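Local coordinates for M152 protein (Murid herpesvirus 1, PDB 4G59), which is probably an MHC class I-like viral immunoevasin that binds RAE-1 family ligands of the NKG2D receptor and limits their display on infected cells, at residues 83-86 with 87-91; 75-78 with 79-82; 28-31 with 32-36; 112-116 with 117-121. All coordinates share one frame; numbering follows the deposited sequence.

Contact 1: residues 83-86 with 87-91; sequences EYIM and NVFKA
Glu83 and Asn87 lie side by side, one helical turn apart, near the C-terminal end of helix 68-89, where Asn87 N donates an almost straight bond of 2.8 Å to Glu83 O. The Asn87 amide folds back over that carbonyl on an exposed side of the helix, where a polar group is at home. Val88 N follows with a more bent bond to Tyr84 O (3.0 Å). Val88 CG2 reaches the edge of the Tyr84 ring, near the ring plane and 3.7 Å from Tyr84 CD1, and this compact side chain also touches Asp144 and Tyr148 of helix 142-148. Phe89 supplies the aromatic contact. Its edge is turned to the face of Tyr84 in an offset edge-to-face pair, with centroids 5.7 Å apart, planes at 80°, and Phe89 CE2 3.7 Å from Tyr84 CZ. Tyr84 can meet it because its CG lies trans to the backbone N (chi1 176°), which sets the ring beside the carbonyl carbon and brings it to Phe89; there the hydroxyl probably bonds to Gln112 and the ring stacks with Tyr148. At Lys90 phi turns positive, and Lys90 N bonds to Ile85 O over 2.6 Å, five residues back, as a wider pi-type turn. The aliphatic start of the lysine passes Met86 O, its chain suited to an exposed site. Ala91 brings its carbonyl O to within 3.6 Å of Ile85 CG2. The helix therefore finishes with the bonding pattern widening from four residues back to five, while stacked and edge-on aromatic contacts fix the Tyr84 ring and position its hydroxyl for the probable bond to Gln112.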
# COMPACT_ATOMS: atom_id res chain seq x y z
N GLU B 83 12.28 -11.37 18.33
CA GLU B 83 13.20 -12.50 18.52
C GLU B 83 13.65 -13.07 17.18
O GLU B 83 14.84 -13.22 16.95
CB GLU B 83 12.56 -13.62 19.34
CG GLU B 83 11.91 -13.19 20.64
CD GLU B 83 12.90 -12.66 21.66
OE1 GLU B 83 13.95 -13.29 21.86
OE2 GLU B 83 12.60 -11.62 22.29
N TYR B 84 12.68 -13.38 16.31
CA TYR B 84 12.97 -14.01 15.02
C TYR B 84 14.00 -13.22 14.25
O TYR B 84 15.00 -13.78 13.79
CB TYR B 84 11.69 -14.11 14.20
CG TYR B 84 11.85 -14.66 12.80
CD1 TYR B 84 12.82 -15.60 12.49
CD2 TYR B 84 11.02 -14.23 11.78
CE1 TYR B 84 12.95 -16.10 11.21
CE2 TYR B 84 11.15 -14.72 10.49
CZ TYR B 84 12.11 -15.65 10.21
OH TYR B 84 12.24 -16.13 8.92
N ILE B 85 13.75 -11.92 14.10
CA ILE B 85 14.63 -11.04 13.34
C ILE B 85 16.05 -10.98 13.91
O ILE B 85 17.03 -11.16 13.17
CB ILE B 85 14.02 -9.61 13.22
CG1 ILE B 85 12.98 -9.57 12.10
CG2 ILE B 85 15.11 -8.58 12.96
CD1 ILE B 85 13.56 -9.89 10.73
N MET B 86 16.16 -10.76 15.22
CA MET B 86 17.46 -10.70 15.89
C MET B 86 18.23 -12.03 15.84
O MET B 86 19.39 -12.06 15.44
CB MET B 86 17.32 -10.21 17.34
CG MET B 86 16.79 -8.79 17.49
SD MET B 86 17.71 -7.53 16.57
CE MET B 86 19.18 -7.35 17.59
N ASN B 87 17.58 -13.12 16.23
CA ASN B 87 18.21 -14.45 16.29
C ASN B 87 18.54 -15.11 14.95
O ASN B 87 19.46 -15.92 14.88
CB ASN B 87 17.35 -15.42 17.11
CG ASN B 87 17.11 -14.94 18.53
OD1 ASN B 87 17.73 -13.98 18.99
ND2 ASN B 87 16.22 -15.63 19.24
N VAL B 88 17.80 -14.78 13.90
CA VAL B 88 17.99 -15.44 12.61
C VAL B 88 18.53 -14.51 11.54
O VAL B 88 19.51 -14.84 10.86
CB VAL B 88 16.69 -16.12 12.10
CG1 VAL B 88 16.94 -16.85 10.77
CG2 VAL B 88 16.16 -17.10 13.14
N PHE B 89 17.80 -13.46 11.24
CA PHE B 89 18.28 -12.50 10.25
C PHE B 89 19.42 -11.59 10.69
O PHE B 89 20.37 -11.36 9.95
CB PHE B 89 17.12 -11.78 9.59
CG PHE B 89 16.42 -12.63 8.58
CD1 PHE B 89 16.85 -12.65 7.27
CD2 PHE B 89 15.38 -13.44 8.95
CE1 PHE B 89 16.23 -13.43 6.35
CE2 PHE B 89 14.76 -14.24 8.02
CZ PHE B 89 15.19 -14.23 6.72
N LYS B 90 19.30 -11.05 11.89
CA LYS B 90 20.33 -10.25 12.53
C LYS B 90 20.40 -8.86 11.93
O LYS B 90 21.18 -8.03 12.37
CB LYS B 90 21.68 -10.95 12.47
CG LYS B 90 21.83 -12.00 13.53
CD LYS B 90 23.05 -12.85 13.29
CE LYS B 90 23.24 -13.85 14.41
NZ LYS B 90 22.02 -14.65 14.65
N ALA B 91 19.56 -8.61 10.95
CA ALA B 91 19.47 -7.32 10.31
C ALA B 91 17.99 -7.09 10.29
O ALA B 91 17.23 -8.02 10.08
CB ALA B 91 20.02 -7.37 8.92

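Contact 2: residues 75-78 with 79-82; sequences VEQE and RFVY
Helix 68-89 is one of the helices laid over the eight-stranded sheet of the MHC-like platform, and in its middle Glu76 and Arg79 form a salt bridge three residues apart. Arg79 grips the carboxylate side-on: NE donates to Glu76 OE1 over 3.2 Å, and NH2 to OE2 over 2.7 Å. Both oxygens are met on their syn side, although the two flat groups are twisted 38° apart. A bend in the glutamate chain (chi2 61°) brings its end round to the arginine, and Ser152 OG gives OE2 a second partner, so the bridge also ties the helix to a loop. Four backbone bonds of the helix run through the contact, among them Phe80 N to Glu76 O at 2.8 Å and Val81 N to Gln77 O at 2.8 Å. Gln77 runs alongside Phe80, its OE1 4.0 Å from Phe80 CD2; this buried amide is satisfied by Tyr99 OH and Ser152 O. Phe80 presses edge-to-face with Phe97, and Val81, small and branched, packs on Phe35 and Val95 of the sheet. With Phe80 and Val81 packed on the sheet and Arg79 exposed, the helix is broadly amphipathic, as in the MHC class I-like platform.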
# COMPACT_ATOMS: atom_id res chain seq x y z
N VAL B 75 0.48 -8.02 20.52
CA VAL B 75 1.58 -7.88 21.48
C VAL B 75 2.50 -9.09 21.37
O VAL B 75 3.73 -8.94 21.40
CB VAL B 75 1.07 -7.65 22.92
CG1 VAL B 75 2.16 -7.96 23.95
CG2 VAL B 75 0.59 -6.22 23.07
N GLU B 76 1.92 -10.27 21.19
CA GLU B 76 2.72 -11.47 21.00
C GLU B 76 3.51 -11.41 19.71
O GLU B 76 4.69 -11.75 19.70
CB GLU B 76 1.88 -12.74 21.05
CG GLU B 76 2.60 -14.03 20.61
CD GLU B 76 3.83 -14.39 21.47
OE1 GLU B 76 4.01 -13.80 22.55
OE2 GLU B 76 4.62 -15.27 21.05
N GLN B 77 2.88 -10.96 18.62
CA GLN B 77 3.59 -10.88 17.34
C GLN B 77 4.78 -9.92 17.45
O GLN B 77 5.81 -10.15 16.83
CB GLN B 77 2.68 -10.45 16.18
CG GLN B 77 1.49 -11.35 15.90
CD GLN B 77 1.83 -12.83 15.79
OE1 GLN B 77 2.71 -13.23 15.02
NE2 GLN B 77 1.12 -13.65 16.55
N GLU B 78 4.64 -8.87 18.24
CA GLU B 78 5.73 -7.91 18.36
C GLU B 78 6.97 -8.54 19.02
O GLU B 78 8.09 -8.40 18.52
CB GLU B 78 5.27 -6.63 19.07
CG GLU B 78 4.33 -5.80 18.21
CD GLU B 78 4.09 -4.41 18.74
OE1 GLU B 78 3.14 -3.77 18.27
OE2 GLU B 78 4.86 -3.94 19.60
N ARG B 79 6.74 -9.25 20.12
CA ARG B 79 7.75 -10.08 20.75
C ARG B 79 8.29 -11.15 19.79
O ARG B 79 9.50 -11.25 19.59
CB ARG B 79 7.18 -10.76 22.00
CG ARG B 79 8.24 -11.25 22.95
CD ARG B 79 7.75 -12.37 23.85
NE ARG B 79 7.13 -13.47 23.11
CZ ARG B 79 7.81 -14.42 22.48
NH1 ARG B 79 9.13 -14.42 22.49
NH2 ARG B 79 7.16 -15.38 21.83
N PHE B 80 7.40 -11.94 19.21
CA PHE B 80 7.82 -13.05 18.36
C PHE B 80 8.69 -12.61 17.18
O PHE B 80 9.72 -13.22 16.89
CB PHE B 80 6.60 -13.84 17.85
CG PHE B 80 6.92 -14.82 16.73
CD1 PHE B 80 7.74 -15.92 16.96
CD2 PHE B 80 6.38 -14.65 15.46
CE1 PHE B 80 8.03 -16.83 15.92
CE2 PHE B 80 6.66 -15.55 14.42
CZ PHE B 80 7.49 -16.64 14.64
N VAL B 81 8.26 -11.56 16.49
CA VAL B 81 8.92 -11.09 15.28
C VAL B 81 10.26 -10.43 15.64
O VAL B 81 11.22 -10.49 14.85
CB VAL B 81 8.00 -10.13 14.45
CG1 VAL B 81 8.73 -9.59 13.25
CG2 VAL B 81 6.73 -10.86 14.00
N TYR B 82 10.33 -9.83 16.83
CA TYR B 82 11.57 -9.25 17.32
C TYR B 82 12.63 -10.33 17.57
O TYR B 82 13.75 -10.21 17.08
CB TYR B 82 11.34 -8.42 18.59
CG TYR B 82 12.61 -8.05 19.32
CD1 TYR B 82 13.47 -7.08 18.81
CD2 TYR B 82 12.96 -8.67 20.51
CE1 TYR B 82 14.64 -6.74 19.47
CE2 TYR B 82 14.12 -8.33 21.18
CZ TYR B 82 14.96 -7.37 20.65
OH TYR B 82 16.12 -7.03 21.30

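Contact 3: residues 28-31 with 32-36; sequences YREG and PEMFR
Between Tyr28 and Arg36 the two antiparallel strands exchange a pair of backbone bonds, Tyr28 N to Arg36 O at 3.1 Å and Arg36 N to Tyr28 O at 2.9 Å, and they close at a type II turn from Gly31 to Met34. Proline suits the first corner of that turn, since its ring already fixes phi near the required value. Glu30 N and, weakly, Gly31 N both point at Met34 O, the former bond being 2.8 Å long: this is a classic beta bulge, set just before the turn of the hairpin that strands 22-31 and 34-40 contribute to the platform sheet. Under helix 68-89, Arg29 lays its extended chain across Phe35, with CG over one ring face at 4.0 Å from the centroid as a CH-pi contact and the guanidinium plane turned 81° from the ring. Gly31 O sits 3.4 Å above the centre of the Arg29 guanidinium, and NH2 donates to a water (2.7 Å) that also accepts a longer bond from Glu33 N, so one water braces the turn. On the other sheet face, Tyr28 lays its CD2 over the middle of the Arg36 guanidinium. Met34 CE lies 3.8 Å from Glu30 OE1, while Glu30 OE2 and the Glu30 carbonyl each bond to an aromatic side chain of the partner protein's chain.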
# COMPACT_ATOMS: atom_id res chain seq x y z
N TYR B 28 3.14 -6.56 10.29
CA TYR B 28 4.23 -6.11 9.45
C TYR B 28 5.23 -5.39 10.32
O TYR B 28 4.94 -4.31 10.87
CB TYR B 28 3.68 -5.12 8.41
CG TYR B 28 4.75 -4.40 7.60
CD1 TYR B 28 5.85 -5.07 7.10
CD2 TYR B 28 4.61 -3.04 7.29
CE1 TYR B 28 6.81 -4.42 6.35
CE2 TYR B 28 5.57 -2.39 6.53
CZ TYR B 28 6.66 -3.08 6.06
OH TYR B 28 7.62 -2.42 5.31
N ARG B 29 6.42 -5.99 10.44
CA ARG B 29 7.51 -5.32 11.13
C ARG B 29 8.33 -4.53 10.14
O ARG B 29 8.97 -5.09 9.25
CB ARG B 29 8.40 -6.31 11.87
CG ARG B 29 9.45 -5.60 12.70
CD ARG B 29 10.39 -6.57 13.38
NE ARG B 29 11.12 -5.88 14.43
CZ ARG B 29 12.27 -5.24 14.23
NH1 ARG B 29 12.83 -5.20 13.02
NH2 ARG B 29 12.85 -4.63 15.25
N GLU B 30 8.31 -3.22 10.32
CA GLU B 30 8.93 -2.28 9.42
C GLU B 30 10.33 -1.91 9.93
O GLU B 30 11.29 -1.80 9.16
CB GLU B 30 8.05 -1.04 9.38
CG GLU B 30 8.47 0.02 8.42
CD GLU B 30 7.59 1.23 8.55
OE1 GLU B 30 7.19 1.54 9.70
OE2 GLU B 30 7.30 1.87 7.52
N GLY B 31 10.41 -1.69 11.24
CA GLY B 31 11.67 -1.41 11.89
C GLY B 31 11.59 -1.67 13.38
O GLY B 31 10.63 -2.29 13.85
N PRO B 32 12.60 -1.22 14.14
CA PRO B 32 12.64 -1.39 15.60
C PRO B 32 11.39 -0.82 16.26
O PRO B 32 11.15 0.37 16.13
CB PRO B 32 13.86 -0.55 16.00
CG PRO B 32 14.77 -0.63 14.78
CD PRO B 32 13.83 -0.60 13.60
N GLU B 33 10.62 -1.67 16.93
CA GLU B 33 9.36 -1.24 17.55
C GLU B 33 8.44 -0.48 16.60
O GLU B 33 7.70 0.43 17.02
CB GLU B 33 9.63 -0.45 18.83
CG GLU B 33 10.33 -1.27 19.89
CD GLU B 33 10.60 -0.50 21.15
OE1 GLU B 33 10.20 0.68 21.25
OE2 GLU B 33 11.22 -1.08 22.06
N MET B 34 8.48 -0.85 15.32
CA MET B 34 7.64 -0.24 14.31
C MET B 34 6.84 -1.31 13.57
O MET B 34 7.34 -1.96 12.65
CB MET B 34 8.46 0.60 13.33
CG MET B 34 9.21 1.73 13.99
SD MET B 34 8.21 3.20 14.28
CE MET B 34 8.10 3.77 12.59
N PHE B 35 5.59 -1.47 14.00
CA PHE B 35 4.70 -2.48 13.44
C PHE B 35 3.42 -1.85 12.90
O PHE B 35 2.90 -0.87 13.46
CB PHE B 35 4.34 -3.55 14.49
CG PHE B 35 5.52 -4.36 14.99
CD1 PHE B 35 5.71 -5.66 14.54
CD2 PHE B 35 6.42 -3.83 15.91
CE1 PHE B 35 6.80 -6.42 15.00
CE2 PHE B 35 7.51 -4.58 16.37
CZ PHE B 35 7.70 -5.86 15.92
N ARG B 36 2.91 -2.40 11.81
CA ARG B 36 1.55 -2.07 11.40
C ARG B 36 0.76 -3.35 11.60
O ARG B 36 1.08 -4.38 11.01
CB ARG B 36 1.50 -1.60 9.95
CG ARG B 36 0.11 -1.07 9.51
CD ARG B 36 -0.05 -1.11 7.99
NE ARG B 36 0.04 -2.50 7.54
CZ ARG B 36 0.51 -2.88 6.36
NH1 ARG B 36 0.91 -1.96 5.48
NH2 ARG B 36 0.57 -4.18 6.04
O HOH W 1 11.12 -4.90 17.30

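Contact 4: residues 112-116 with 117-121; sequences QMMDG and NTLTR
Met114 and Asn117 bond to each other twice through their backbones, Met114 N to Asn117 O at 2.8 Å and Asn117 N to Met114 O at 2.9 Å, closing a two-residue beta hairpin of type I' between strands 106-114 and 117-123. In the second bond the Asn117 N donor stands 53° out of the Met114 carbonyl plane, not on a lone pair. Asp115 and Gly116 take the two corners, both with positive phi. Aspartate tolerates that backbone shape better than most residues, and at Gly116 a side chain would run into the preceding carbonyl. The Asp115 carboxylate forms salt bridges with Arg93 and with a basic side chain of the partner protein's chain, where its OD2 and Asn117 ND2 each also bond to a polar side chain, so the turn takes part in the interface. Farther along the ladder, Leu119 N donates to Gln112 O (2.9 Å) and Gln112 N to Thr120 O (3.2 Å), while Met113 pairs with Thr118. The resulting one-residue register shift is a beta bulge, with Leu119 as the inserted residue. Its side chain meets Met114, an unbranched chain whose CB and CG touch the leucine before its end leads away; both pack on Pro134. Gln112 and Thr120 share the side that faces Ile145 of helix 142-148. On the opposite side of the sheet Met113 and Thr118 run alongside each other, Met113 CG coming 3.5 Å from Thr118 OG1. Met114 CG, opposite its carbonyl carbon and beside the backbone N (chi1 -81°), is thereby set 3.8 Å from Leu119 CD1.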
# COMPACT_ATOMS: atom_id res chain seq x y z
N GLN B 112 4.07 -16.04 5.55
CA GLN B 112 5.23 -15.20 5.87
C GLN B 112 5.69 -14.59 4.56
O GLN B 112 5.91 -15.32 3.59
CB GLN B 112 6.36 -16.05 6.47
CG GLN B 112 7.56 -15.27 7.02
CD GLN B 112 8.74 -16.18 7.42
OE1 GLN B 112 8.61 -17.41 7.45
NE2 GLN B 112 9.88 -15.58 7.71
N MET B 113 5.82 -13.26 4.53
CA MET B 113 6.32 -12.60 3.33
C MET B 113 7.51 -11.68 3.59
O MET B 113 7.55 -10.97 4.61
CB MET B 113 5.21 -11.82 2.61
CG MET B 113 4.07 -12.67 2.12
SD MET B 113 2.73 -12.76 3.33
CE MET B 113 1.33 -12.86 2.20
N MET B 114 8.46 -11.69 2.66
CA MET B 114 9.54 -10.72 2.67
C MET B 114 9.67 -10.06 1.31
O MET B 114 9.76 -10.76 0.30
CB MET B 114 10.89 -11.36 3.05
CG MET B 114 11.08 -11.55 4.55
SD MET B 114 12.76 -11.97 5.09
CE MET B 114 12.31 -12.30 6.79
N ASP B 115 9.68 -8.73 1.29
CA ASP B 115 9.93 -7.99 0.05
C ASP B 115 9.01 -8.37 -1.12
O ASP B 115 9.48 -8.55 -2.26
CB ASP B 115 11.41 -8.11 -0.35
CG ASP B 115 12.34 -7.52 0.70
OD1 ASP B 115 11.85 -6.77 1.56
OD2 ASP B 115 13.55 -7.79 0.67
N GLY B 116 7.71 -8.51 -0.84
CA GLY B 116 6.75 -8.88 -1.87
C GLY B 116 6.68 -10.37 -2.17
O GLY B 116 5.81 -10.81 -2.91
N ASN B 117 7.60 -11.15 -1.60
CA ASN B 117 7.65 -12.60 -1.87
C ASN B 117 7.10 -13.40 -0.71
O ASN B 117 7.49 -13.16 0.43
CB ASN B 117 9.09 -13.07 -2.12
CG ASN B 117 9.72 -12.47 -3.37
OD1 ASN B 117 9.14 -12.51 -4.46
ND2 ASN B 117 10.92 -11.91 -3.22
N THR B 118 6.22 -14.36 -1.00
CA THR B 118 5.78 -15.33 0.01
C THR B 118 6.81 -16.46 0.18
O THR B 118 7.12 -17.17 -0.78
CB THR B 118 4.42 -15.95 -0.35
OG1 THR B 118 3.45 -14.90 -0.51
CG2 THR B 118 3.95 -16.89 0.74
N LEU B 119 7.34 -16.62 1.39
CA LEU B 119 8.35 -17.64 1.67
C LEU B 119 7.77 -18.96 2.21
O LEU B 119 8.23 -20.03 1.82
CB LEU B 119 9.35 -17.13 2.70
CG LEU B 119 9.82 -15.69 2.56
CD1 LEU B 119 10.64 -15.28 3.76
CD2 LEU B 119 10.59 -15.52 1.27
N THR B 120 6.81 -18.87 3.12
CA THR B 120 6.27 -20.06 3.77
C THR B 120 4.75 -20.03 3.97
O THR B 120 4.17 -18.97 4.25
CB THR B 120 6.91 -20.27 5.16
OG1 THR B 120 6.68 -19.11 5.97
CG2 THR B 120 8.40 -20.50 5.06
N ARG B 121 4.12 -21.20 3.82
CA ARG B 121 2.71 -21.36 4.18
C ARG B 121 2.58 -22.46 5.23
O ARG B 121 2.97 -23.61 5.00
CB ARG B 121 1.85 -21.71 2.95
CG ARG B 121 0.37 -21.49 3.19
CD ARG B 121 -0.55 -22.32 2.31
NE ARG B 121 -0.36 -22.08 0.88
CZ ARG B 121 0.27 -22.93 0.07
NH1 ARG B 121 0.76 -24.07 0.56
NH2 ARG B 121 0.41 -22.66 -1.22

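In the fold
Contacts 1 and 2 are successive parts of helix 68-89, their centres 12 Å apart, and the hairpins of contacts 3 and 4 belong to the sheet beneath it. Contact 2 sits over contact 3, where Val81 CG1 reaches Arg29 CD at 3.5 Å; Arg29 also touches contact 1, its NH1 4.1 Å from Ile85 CG2. Contact 1 leans on contact 4 as well, Phe89 CE2 lying 3.4 Å from Met114 CE. The hairpins themselves do not meet, their nearest atoms being about 7 Å apart. Contacts 1, 3 and 4 all reach the partner protein's chain, whereas contact 2 does not, so the residues just after the helix and both hairpin turns lie in the interface.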